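PDB 1VKY: S-adenosylmethionine:tRNA ribosyltransferase-isomerase from Thermotoga maritima, which probably transfers the ribose moiety of S-adenosylmethionine to the 7-aminomethyl group of preQ1 in tRNA and isomerises it, giving epoxyqueuosine. Local coordinates for residues Arg97-Trp103 and Gln145-Phe151; Ser89-Leu93 and Cys105-Pro109; Leu68-Lys74 and Phe206-His212. All coordinates share one frame; numbering follows the deposited sequence.

Following the chain from its N terminus, Leu68-Lys74 comes first and pairs with Phe206-His212 far along the chain, so contact 3 closes the longest of the three loops, joining parallel neighbours inside the nine-stranded mixed sheet. Everything in contacts 1 and 2 is nested within that loop. Ser89-Leu93 then pairs with Cys105-Pro109 in contact 2, a hairpin of the six-stranded antiparallel sheet. Contact 1 starts inside this hairpin, at Arg97-Trp103, and closes on Gln145-Phe151, so contacts 1 and 2 cross along the chain; both use strand 102-108, their centres about 16 Å apart. Contact 1 ties the hairpin's turn to helix 147-153. Its centre lies about 22 Å from that of contact 3.

Contact 1 of 3, residues Arg97-Trp103 and Gln145-Phe151; sequences RLEEGIW and QDDRLIF
Asp147 turns its carboxylate to Arg97-Trp103 with CG anti to the carbonyl carbon (chi1 -78°), while Arg97, extended from CG to NE, reaches the carboxylate and Glu100, bent at chi2 (72°), reaches the backbone N of Asp147. Asp147 OD1 is gripped twice, from opposite faces of the carboxylate plane: by Gly101 N at 2.8 Å and by Trp103 NE1 at 2.9 Å, the latter nearly straight and in the indole plane. Asp147 OD2 takes Arg97 NE at 2.7 Å, a salt bridge in the guanidinium plane. Glu100 OE2 accepts from Asp147 N at 2.6 Å. Glu99-Ile102 is a type II turn closing the hairpin of strands 89-97 and 102-108, with a classic beta bulge at Leu98 and Glu99 against Ile102; Asp147 lies just after the N-cap, Asp146, of helix 147-153. Arg97 NH2 also bonds Glu100 OE1, so the guanidinium probably offsets repulsion between the Glu100 and Asp147 carboxylates. With an alanine in place of Asp147, Gly101 N and Trp103 NE1 would probably lose their shared acceptor, leaving Arg97 only Glu100 as acidic partner within the two segments. Gln145 NE2 donates to Glu100 O at 3.3 Å, and Phe151 CZ touches Trp103 CZ2 at 3.8 Å.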
loop_
_atom_site.group_PDB
_atom_site.type_symbol
_atom_site.label_atom_id
_atom_site.label_comp_id
_atom_site.label_asym_id
_atom_site.label_seq_id
_atom_site.Cartn_x
_atom_site.Cartn_y
_atom_site.Cartn_z
ATOM N N ARG B 97 22.302 7.750 -16.942
ATOM C CA ARG B 97 22.724 9.020 -17.534
ATOM C C ARG B 97 24.055 9.457 -17.005
ATOM O O ARG B 97 24.243 9.572 -15.788
ATOM C CB ARG B 97 21.688 10.055 -17.172
ATOM C CG ARG B 97 21.914 11.437 -17.650
ATOM C CD ARG B 97 20.748 12.298 -17.248
ATOM N NE ARG B 97 20.852 13.632 -17.797
ATOM C CZ ARG B 97 21.480 14.629 -17.205
ATOM N NH1 ARG B 97 22.088 14.466 -16.046
ATOM N NH2 ARG B 97 21.503 15.809 -17.781
ATOM N N LEU B 98 24.993 9.705 -17.916
ATOM C CA LEU B 98 26.324 10.158 -17.529
ATOM C C LEU B 98 26.386 11.677 -17.586
ATOM O O LEU B 98 27.137 12.311 -16.858
ATOM C CB LEU B 98 27.394 9.517 -18.418
ATOM C CG LEU B 98 27.385 7.974 -18.504
ATOM C CD1 LEU B 98 28.641 7.499 -19.206
ATOM C CD2 LEU B 98 27.260 7.293 -17.147
ATOM N N GLU B 99 25.556 12.236 -18.448
ATOM C CA GLU B 99 25.567 13.634 -18.785
ATOM C C GLU B 99 24.363 13.826 -19.713
ATOM O O GLU B 99 23.955 12.886 -20.372
ATOM C CB GLU B 99 26.911 13.972 -19.485
ATOM C CG GLU B 99 26.952 15.256 -20.260
ATOM C CD GLU B 99 28.304 15.941 -20.234
ATOM O OE1 GLU B 99 29.139 15.689 -21.135
ATOM O OE2 GLU B 99 28.528 16.776 -19.328
ATOM N N GLU B 100 23.805 15.034 -19.776
ATOM C CA GLU B 100 22.709 15.331 -20.697
ATOM C C GLU B 100 23.029 14.746 -22.061
ATOM O O GLU B 100 24.056 15.052 -22.638
ATOM C CB GLU B 100 22.548 16.851 -20.833
ATOM C CG GLU B 100 21.487 17.313 -21.837
ATOM C CD GLU B 100 20.047 17.083 -21.381
ATOM O OE1 GLU B 100 19.789 16.936 -20.175
ATOM O OE2 GLU B 100 19.144 17.082 -22.239
ATOM N N GLY B 101 22.167 13.884 -22.562
ATOM C CA GLY B 101 22.374 13.295 -23.887
ATOM C C GLY B 101 23.478 12.254 -24.033
ATOM O O GLY B 101 23.776 11.862 -25.152
ATOM N N ILE B 102 24.099 11.821 -22.925
ATOM C CA ILE B 102 25.070 10.708 -22.905
ATOM C C ILE B 102 24.617 9.690 -21.837
ATOM O O ILE B 102 24.574 9.983 -20.617
ATOM C CB ILE B 102 26.550 11.199 -22.660
ATOM C CG1 ILE B 102 26.943 12.284 -23.651
ATOM C CG2 ILE B 102 27.528 10.029 -22.772
ATOM C CD1 ILE B 102 28.371 12.770 -23.518
ATOM N N TRP B 103 24.265 8.496 -22.316
ATOM C CA TRP B 103 23.691 7.444 -21.505
ATOM C C TRP B 103 24.371 6.099 -21.700
ATOM O O TRP B 103 24.710 5.731 -22.830
ATOM C CB TRP B 103 22.220 7.271 -21.915
ATOM C CG TRP B 103 21.348 8.392 -21.505
ATOM C CD1 TRP B 103 21.265 9.640 -22.087
ATOM C CD2 TRP B 103 20.428 8.390 -20.428
ATOM N NE1 TRP B 103 20.346 10.405 -21.419
ATOM C CE2 TRP B 103 19.818 9.667 -20.393
ATOM C CE3 TRP B 103 20.052 7.442 -19.480
ATOM C CZ2 TRP B 103 18.849 10.004 -19.460
ATOM C CZ3 TRP B 103 19.080 7.771 -18.568
ATOM C CH2 TRP B 103 18.496 9.052 -18.564
ATOM N N GLN B 145 22.028 16.271 -28.161
ATOM C CA GLN B 145 22.124 15.868 -26.770
ATOM C C GLN B 145 21.026 16.511 -25.953
ATOM O O GLN B 145 21.254 17.475 -25.227
ATOM C CB GLN B 145 23.495 16.230 -26.215
ATOM C CG GLN B 145 24.571 15.356 -26.762
ATOM C CD GLN B 145 25.957 15.780 -26.325
ATOM O OE1 GLN B 145 26.784 16.146 -27.166
ATOM N NE2 GLN B 145 26.215 15.738 -25.020
ATOM N N ASP B 146 19.831 15.950 -26.067
ATOM C CA ASP B 146 18.627 16.536 -25.477
ATOM C C ASP B 146 17.770 15.406 -24.894
ATOM O O ASP B 146 17.169 14.632 -25.622
ATOM C CB ASP B 146 17.886 17.336 -26.565
ATOM C CG ASP B 146 16.605 18.039 -26.064
ATOM O OD1 ASP B 146 16.084 17.754 -24.963
ATOM O OD2 ASP B 146 16.018 18.896 -26.752
ATOM N N ASP B 147 17.734 15.306 -23.575
ATOM C CA ASP B 147 17.082 14.180 -22.901
ATOM C C ASP B 147 15.569 14.189 -23.084
ATOM O O ASP B 147 14.923 13.131 -23.117
ATOM C CB ASP B 147 17.406 14.183 -21.398
ATOM C CG ASP B 147 18.816 13.644 -21.067
ATOM O OD1 ASP B 147 19.577 13.180 -21.948
ATOM O OD2 ASP B 147 19.235 13.650 -19.907
ATOM N N ARG B 148 14.998 15.385 -23.158
ATOM C CA ARG B 148 13.550 15.524 -23.344
ATOM C C ARG B 148 13.137 14.948 -24.696
ATOM O O ARG B 148 12.186 14.172 -24.792
ATOM C CB ARG B 148 13.137 16.986 -23.202
ATOM C CG ARG B 148 13.114 17.446 -21.747
ATOM N N LEU B 149 13.900 15.276 -25.724
ATOM C CA LEU B 149 13.686 14.679 -27.028
ATOM C C LEU B 149 13.803 13.156 -26.967
ATOM O O LEU B 149 12.945 12.428 -27.474
ATOM C CB LEU B 149 14.684 15.234 -28.036
ATOM C CG LEU B 149 14.583 14.664 -29.455
ATOM C CD1 LEU B 149 13.175 14.843 -30.006
ATOM C CD2 LEU B 149 15.610 15.322 -30.366
ATOM N N ILE B 150 14.867 12.679 -26.335
ATOM C CA ILE B 150 15.104 11.240 -26.221
ATOM C C ILE B 150 13.898 10.555 -25.539
ATOM O O ILE B 150 13.414 9.518 -25.982
ATOM C CB ILE B 150 16.404 10.961 -25.426
ATOM C CG1 ILE B 150 17.649 11.426 -26.207
ATOM C CG2 ILE B 150 16.506 9.485 -25.103
ATOM C CD1 ILE B 150 18.872 11.580 -25.304
ATOM N N PHE B 151 13.420 11.133 -24.454
ATOM C CA PHE B 151 12.314 10.522 -23.737
ATOM C C PHE B 151 11.045 10.555 -24.604
ATOM O O PHE B 151 10.311 9.557 -24.677
ATOM C CB PHE B 151 12.054 11.250 -22.420
ATOM C CG PHE B 151 13.177 11.170 -21.418
ATOM C CD1 PHE B 151 13.245 12.099 -20.391
ATOM C CD2 PHE B 151 14.148 10.193 -21.486
ATOM C CE1 PHE B 151 14.251 12.052 -19.459
ATOM C CE2 PHE B 151 15.168 10.151 -20.543
ATOM C CZ PHE B 151 15.211 11.077 -19.538
#

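Contact 2 of 3, residues Ser89-Leu93 and Cys105-Pro109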
loop_
_atom_site.group_PDB
_atom_site.type_symbol
_atom_site.label_atom_id
_atom_site.label_comp_id
_atom_site.label_asym_id
_atom_site.label_seq_id
_atom_site.Cartn_x
_atom_site.Cartn_y
_atom_site.Cartn_z
ATOM N N SER B 89 18.077 -3.506 -37.340
ATOM C CA SER B 89 17.119 -2.892 -36.395
ATOM C C SER B 89 17.431 -3.145 -34.898
ATOM O O SER B 89 17.047 -4.177 -34.338
ATOM C CB SER B 89 15.711 -3.399 -36.677
ATOM O OG SER B 89 14.838 -2.996 -35.632
ATOM N N ILE B 90 18.038 -2.165 -34.240
ATOM C CA ILE B 90 18.598 -2.340 -32.893
ATOM C C ILE B 90 17.760 -1.701 -31.783
ATOM O O ILE B 90 17.283 -0.579 -31.913
ATOM C CB ILE B 90 20.011 -1.771 -32.912
ATOM C CG1 ILE B 90 20.808 -2.514 -33.986
ATOM C CG2 ILE B 90 20.668 -1.893 -31.553
ATOM C CD1 ILE B 90 22.151 -1.991 -34.225
ATOM N N GLU B 91 17.574 -2.427 -30.690
ATOM C CA GLU B 91 16.843 -1.902 -29.552
ATOM C C GLU B 91 17.832 -1.242 -28.584
ATOM O O GLU B 91 18.934 -1.747 -28.353
ATOM C CB GLU B 91 16.071 -3.020 -28.850
ATOM C CG GLU B 91 15.232 -2.557 -27.677
ATOM C CD GLU B 91 14.731 -3.713 -26.830
ATOM O OE1 GLU B 91 15.302 -4.826 -26.920
ATOM O OE2 GLU B 91 13.765 -3.511 -26.067
ATOM N N ILE B 92 17.422 -0.105 -28.039
ATOM C CA ILE B 92 18.231 0.665 -27.102
ATOM C C ILE B 92 17.401 0.906 -25.855
ATOM O O ILE B 92 16.295 1.451 -25.946
ATOM C CB ILE B 92 18.623 2.032 -27.715
ATOM C CG1 ILE B 92 19.413 1.844 -29.003
ATOM C CG2 ILE B 92 19.400 2.859 -26.706
ATOM C CD1 ILE B 92 19.453 3.091 -29.871
ATOM N N LEU B 93 17.922 0.485 -24.704
ATOM C CA LEU B 93 17.300 0.758 -23.399
ATOM C C LEU B 93 18.222 1.636 -22.569
ATOM O O LEU B 93 19.348 1.234 -22.298
ATOM C CB LEU B 93 17.084 -0.557 -22.637
ATOM C CG LEU B 93 16.272 -1.613 -23.348
ATOM C CD1 LEU B 93 16.372 -2.921 -22.604
ATOM C CD2 LEU B 93 14.819 -1.154 -23.426
ATOM N N CYS B 105 23.595 2.425 -22.022
ATOM C CA CYS B 105 22.416 1.795 -22.598
ATOM C C CYS B 105 22.631 0.314 -22.769
ATOM O O CYS B 105 23.744 -0.160 -22.967
ATOM C CB CYS B 105 22.126 2.390 -23.980
ATOM S SG CYS B 105 21.728 4.153 -23.927
ATOM N N LEU B 106 21.522 -0.407 -22.742
ATOM C CA LEU B 106 21.506 -1.802 -23.119
ATOM C C LEU B 106 21.113 -1.811 -24.588
ATOM O O LEU B 106 20.073 -1.268 -24.942
ATOM C CB LEU B 106 20.482 -2.553 -22.241
ATOM C CG LEU B 106 20.963 -3.841 -21.640
ATOM C CD1 LEU B 106 21.014 -4.877 -22.755
ATOM C CD2 LEU B 106 22.314 -3.679 -20.975
ATOM N N VAL B 107 21.963 -2.371 -25.441
ATOM C CA VAL B 107 21.734 -2.361 -26.874
ATOM C C VAL B 107 21.636 -3.817 -27.334
ATOM O O VAL B 107 22.536 -4.608 -27.058
ATOM C CB VAL B 107 22.865 -1.621 -27.601
ATOM C CG1 VAL B 107 22.731 -1.776 -29.077
ATOM C CG2 VAL B 107 22.850 -0.142 -27.223
ATOM N N ARG B 108 20.546 -4.154 -28.029
ATOM C CA ARG B 108 20.274 -5.527 -28.471
ATOM C C ARG B 108 19.762 -5.508 -29.912
ATOM O O ARG B 108 18.740 -4.880 -30.178
ATOM C CB ARG B 108 19.231 -6.178 -27.546
ATOM C CG ARG B 108 19.676 -6.212 -26.078
ATOM C CD ARG B 108 18.758 -6.925 -25.092
ATOM N NE ARG B 108 17.448 -6.297 -24.966
ATOM C CZ ARG B 108 16.512 -6.692 -24.110
ATOM N NH1 ARG B 108 16.741 -7.715 -23.295
ATOM N NH2 ARG B 108 15.341 -6.070 -24.069
ATOM N N PRO B 109 20.435 -6.169 -30.853
ATOM C CA PRO B 109 21.665 -6.926 -30.649
ATOM C C PRO B 109 22.923 -6.070 -30.513
ATOM O O PRO B 109 23.216 -5.231 -31.366
ATOM C CB PRO B 109 21.759 -7.747 -31.923
ATOM C CG PRO B 109 21.090 -6.916 -32.953
ATOM C CD PRO B 109 19.967 -6.251 -32.246
#
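Glu91 and Arg108 meet side by side, their side chains pointing the same way. Arg108 NH2 donates to Glu91 OE1 at 3.1 Å in a bent bond, on the syn side but 35° out of the carboxylate plane and tilted from the guanidinium plane, and Arg108 NE adds a weak bond to the same oxygen. Arg108 NH1 forms a salt bridge with Glu233, the stronger polar partner. Leu93 CD1 lies over one face of the guanidinium, 3.6 Å from Arg108 NH2. The bend of Arg108 at chi3 (-63°) turns its head back to these partners, and Glu91, CG anti to its N (chi1 -178°), comes alongside. Beneath, Glu91 with Arg108 and Leu93 with Leu106 are antiparallel hydrogen-bonded pairs. Between these lies the non-hydrogen-bonded pair Ile92 and Val107, on the other face, where Ile92 CG2 packs on Cys105 SG at 3.8 Å. Strands 89-97 and 102-108 thus make a beta hairpin, flanked in the antiparallel sheet by strands 79-83 and 138-143. Farther out, Phe235 of strand 234-238 touches both Leu93 and Arg108. The two carboxylates probably balance the arginine's charge, and bonds at NE/NH2 and NH1 restrain its rotation, tying the hairpin toward strand 234-238 of the mixed sheet.

Contact 3 of 3, residues Leu68-Lys74 and Phe206-His212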
loop_
_atom_site.group_PDB
_atom_site.type_symbol
_atom_site.label_atom_id
_atom_site.label_comp_id
_atom_site.label_asym_id
_atom_site.label_seq_id
_atom_site.Cartn_x
_atom_site.Cartn_y
_atom_site.Cartn_z
ATOM N N LEU B 68 25.709 -1.073 4.539
ATOM C CA LEU B 68 24.302 -1.278 4.261
ATOM C C LEU B 68 24.109 -1.120 2.768
ATOM O O LEU B 68 24.443 -0.083 2.208
ATOM C CB LEU B 68 23.417 -0.254 5.002
ATOM C CG LEU B 68 23.161 -0.582 6.485
ATOM C CD1 LEU B 68 22.530 0.607 7.247
ATOM C CD2 LEU B 68 22.277 -1.723 6.613
ATOM N N VAL B 69 23.620 -2.165 2.115
ATOM C CA VAL B 69 23.383 -2.118 0.668
ATOM C C VAL B 69 21.917 -2.072 0.382
ATOM O O VAL B 69 21.156 -2.994 0.732
ATOM C CB VAL B 69 24.009 -3.335 -0.083
ATOM C CG1 VAL B 69 23.927 -3.124 -1.622
ATOM C CG2 VAL B 69 25.442 -3.520 0.320
ATOM N N LEU B 70 21.515 -1.001 -0.281
ATOM C CA LEU B 70 20.101 -0.784 -0.576
ATOM C C LEU B 70 19.835 -0.910 -2.038
ATOM O O LEU B 70 20.658 -0.548 -2.858
ATOM C CB LEU B 70 19.694 0.651 -0.185
ATOM C CG LEU B 70 19.878 0.994 1.304
ATOM C CD1 LEU B 70 20.142 2.477 1.451
ATOM C CD2 LEU B 70 18.678 0.621 2.038
ATOM N N ASN B 71 18.646 -1.377 -2.364
ATOM C CA ASN B 71 18.235 -1.443 -3.729
ATOM C C ASN B 71 17.361 -0.252 -4.081
ATOM O O ASN B 71 16.488 0.122 -3.303
ATOM C CB ASN B 71 17.398 -2.708 -3.966
ATOM C CG ASN B 71 17.003 -2.886 -5.446
ATOM O OD1 ASN B 71 17.843 -3.139 -6.281
ATOM N ND2 ASN B 71 15.714 -2.725 -5.752
ATOM N N VAL B 72 17.549 0.269 -5.275
ATOM C CA VAL B 72 16.727 1.344 -5.817
ATOM C C VAL B 72 16.125 0.850 -7.108
ATOM O O VAL B 72 16.864 0.466 -8.015
ATOM C CB VAL B 72 17.614 2.567 -6.129
ATOM C CG1 VAL B 72 16.857 3.590 -6.981
ATOM C CG2 VAL B 72 18.099 3.184 -4.842
ATOM N N SER B 73 14.808 0.817 -7.189
ATOM C CA SER B 73 14.133 0.392 -8.403
ATOM C C SER B 73 13.825 1.616 -9.299
ATOM O O SER B 73 13.302 2.612 -8.825
ATOM C CB SER B 73 12.891 -0.400 -8.058
ATOM O OG SER B 73 13.263 -1.714 -7.635
ATOM N N LYS B 74 14.213 1.547 -10.571
ATOM C CA LYS B 74 14.077 2.669 -11.520
ATOM C C LYS B 74 13.397 2.156 -12.780
ATOM O O LYS B 74 13.807 1.134 -13.306
ATOM C CB LYS B 74 15.446 3.202 -11.944
ATOM C CG LYS B 74 16.257 3.839 -10.840
ATOM C CD LYS B 74 17.573 4.440 -11.371
ATOM C CE LYS B 74 18.208 5.384 -10.319
ATOM N NZ LYS B 74 19.636 5.713 -10.556
ATOM N N PHE B 206 27.184 3.185 3.283
ATOM C CA PHE B 206 26.038 2.867 2.430
ATOM C C PHE B 206 26.460 2.634 0.981
ATOM O O PHE B 206 27.413 3.238 0.501
ATOM C CB PHE B 206 25.019 4.014 2.469
ATOM C CG PHE B 206 24.263 4.080 3.767
ATOM C CD1 PHE B 206 24.880 4.588 4.914
ATOM C CD2 PHE B 206 22.992 3.546 3.870
ATOM C CE1 PHE B 206 24.204 4.590 6.144
ATOM C CE2 PHE B 206 22.316 3.551 5.110
ATOM C CZ PHE B 206 22.927 4.079 6.230
ATOM N N ALA B 207 25.770 1.727 0.294
ATOM C CA ALA B 207 25.944 1.574 -1.138
ATOM C C ALA B 207 24.620 1.188 -1.716
ATOM O O ALA B 207 23.690 0.798 -0.989
ATOM C CB ALA B 207 26.982 0.528 -1.456
ATOM N N GLU B 208 24.513 1.312 -3.032
ATOM C CA GLU B 208 23.282 0.939 -3.703
ATOM C C GLU B 208 23.438 -0.025 -4.875
ATOM O O GLU B 208 24.438 -0.035 -5.620
ATOM C CB GLU B 208 22.466 2.202 -4.086
ATOM C CG GLU B 208 22.826 2.893 -5.359
ATOM C CD GLU B 208 21.844 4.031 -5.695
ATOM O OE1 GLU B 208 21.299 4.687 -4.739
ATOM O OE2 GLU B 208 21.632 4.260 -6.925
ATOM N N VAL B 209 22.419 -0.867 -5.027
ATOM C CA VAL B 209 22.281 -1.619 -6.252
ATOM C C VAL B 209 21.002 -1.111 -6.870
ATOM O O VAL B 209 20.142 -0.567 -6.184
ATOM C CB VAL B 209 22.270 -3.170 -6.031
ATOM C CG1 VAL B 209 23.634 -3.612 -5.535
ATOM C CG2 VAL B 209 21.174 -3.606 -5.119
ATOM N N VAL B 210 20.857 -1.336 -8.155
ATOM C CA VAL B 210 19.725 -0.801 -8.907
ATOM C C VAL B 210 19.007 -1.924 -9.648
ATOM O O VAL B 210 19.619 -2.933 -10.082
ATOM C CB VAL B 210 20.209 0.294 -9.907
ATOM C CG1 VAL B 210 19.029 0.998 -10.573
ATOM C CG2 VAL B 210 21.079 1.342 -9.201
ATOM N N LEU B 211 17.698 -1.795 -9.719
ATOM C CA LEU B 211 16.874 -2.696 -10.494
ATOM C C LEU B 211 16.183 -1.838 -11.562
ATOM O O LEU B 211 15.381 -0.972 -11.250
ATOM C CB LEU B 211 15.865 -3.409 -9.614
ATOM C CG LEU B 211 15.166 -4.563 -10.337
ATOM C CD1 LEU B 211 16.131 -5.692 -10.741
ATOM C CD2 LEU B 211 14.022 -5.101 -9.507
ATOM N N HIS B 212 16.534 -2.053 -12.806
ATOM C CA HIS B 212 15.977 -1.270 -13.902
ATOM C C HIS B 212 14.796 -2.042 -14.460
ATOM O O HIS B 212 14.976 -3.140 -14.955
ATOM C CB HIS B 212 17.012 -1.087 -14.973
ATOM C CG HIS B 212 18.211 -0.322 -14.519
ATOM N ND1 HIS B 212 18.246 1.052 -14.512
ATOM C CD2 HIS B 212 19.421 -0.732 -14.056
ATOM C CE1 HIS B 212 19.426 1.464 -14.071
ATOM N NE2 HIS B 212 20.160 0.402 -13.785
HETATM O O HOH W 1 19.353 -5.000 -7.890
#
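Leu68-Lys74 and Phe206-His212 run parallel, their axes 4.5 Å apart at closest approach and their directions 31° apart, in an unbroken register from Leu68 beside Phe206 to Lys74 beside His212. Six backbone hydrogen bonds alternate across the gap. Leu68, Leu70 and Val72 give their carbonyls to Ala207, Val209 and Leu211, while Leu70, Val72 and Lys74 donate their N-H groups back to the carbonyls of Ala207, Val209 and Leu211. On the face carrying Leu68, Leu70 and Phe206, Leu68 lies alongside the phenyl ring, its CD1 3.6 Å from Phe206 CZ, whereas Leu70 CD1 meets the ring's edge in plane, 3.9 Å from Phe206 CD2. Leu199 of helix 193-202 touches both Leu68 and Phe206 and so covers this part of the face.

The pair sits within the mixed sheet, with strand 256-259 parallel to 67-75 on one flank and strand 234-238 antiparallel to 205-213 on the other. On the opposite face Val69 CG1 and Val209 CG1 meet at 4.0 Å, their side chains crossing at about a right angle, and Thr263 of helix 261-270 touches both valines. Asn71 has CG anti to its N (chi1 -176°), which carries OD1 over the neighbouring strand to 3.6 Å from Val209 CG2. A water donates to Asn71 OD1 at 2.9 Å and, weakly, to Val210 O, bridging side chain and backbone across the pair. Back on the Leu68 face, Lys74 extends past Val210, with Lys74 CD 3.8 Å from Val210 CG1, and the same CG1 sits over one face of the His212 ring, whose NE2 is hydrogen-bonded to Gln237.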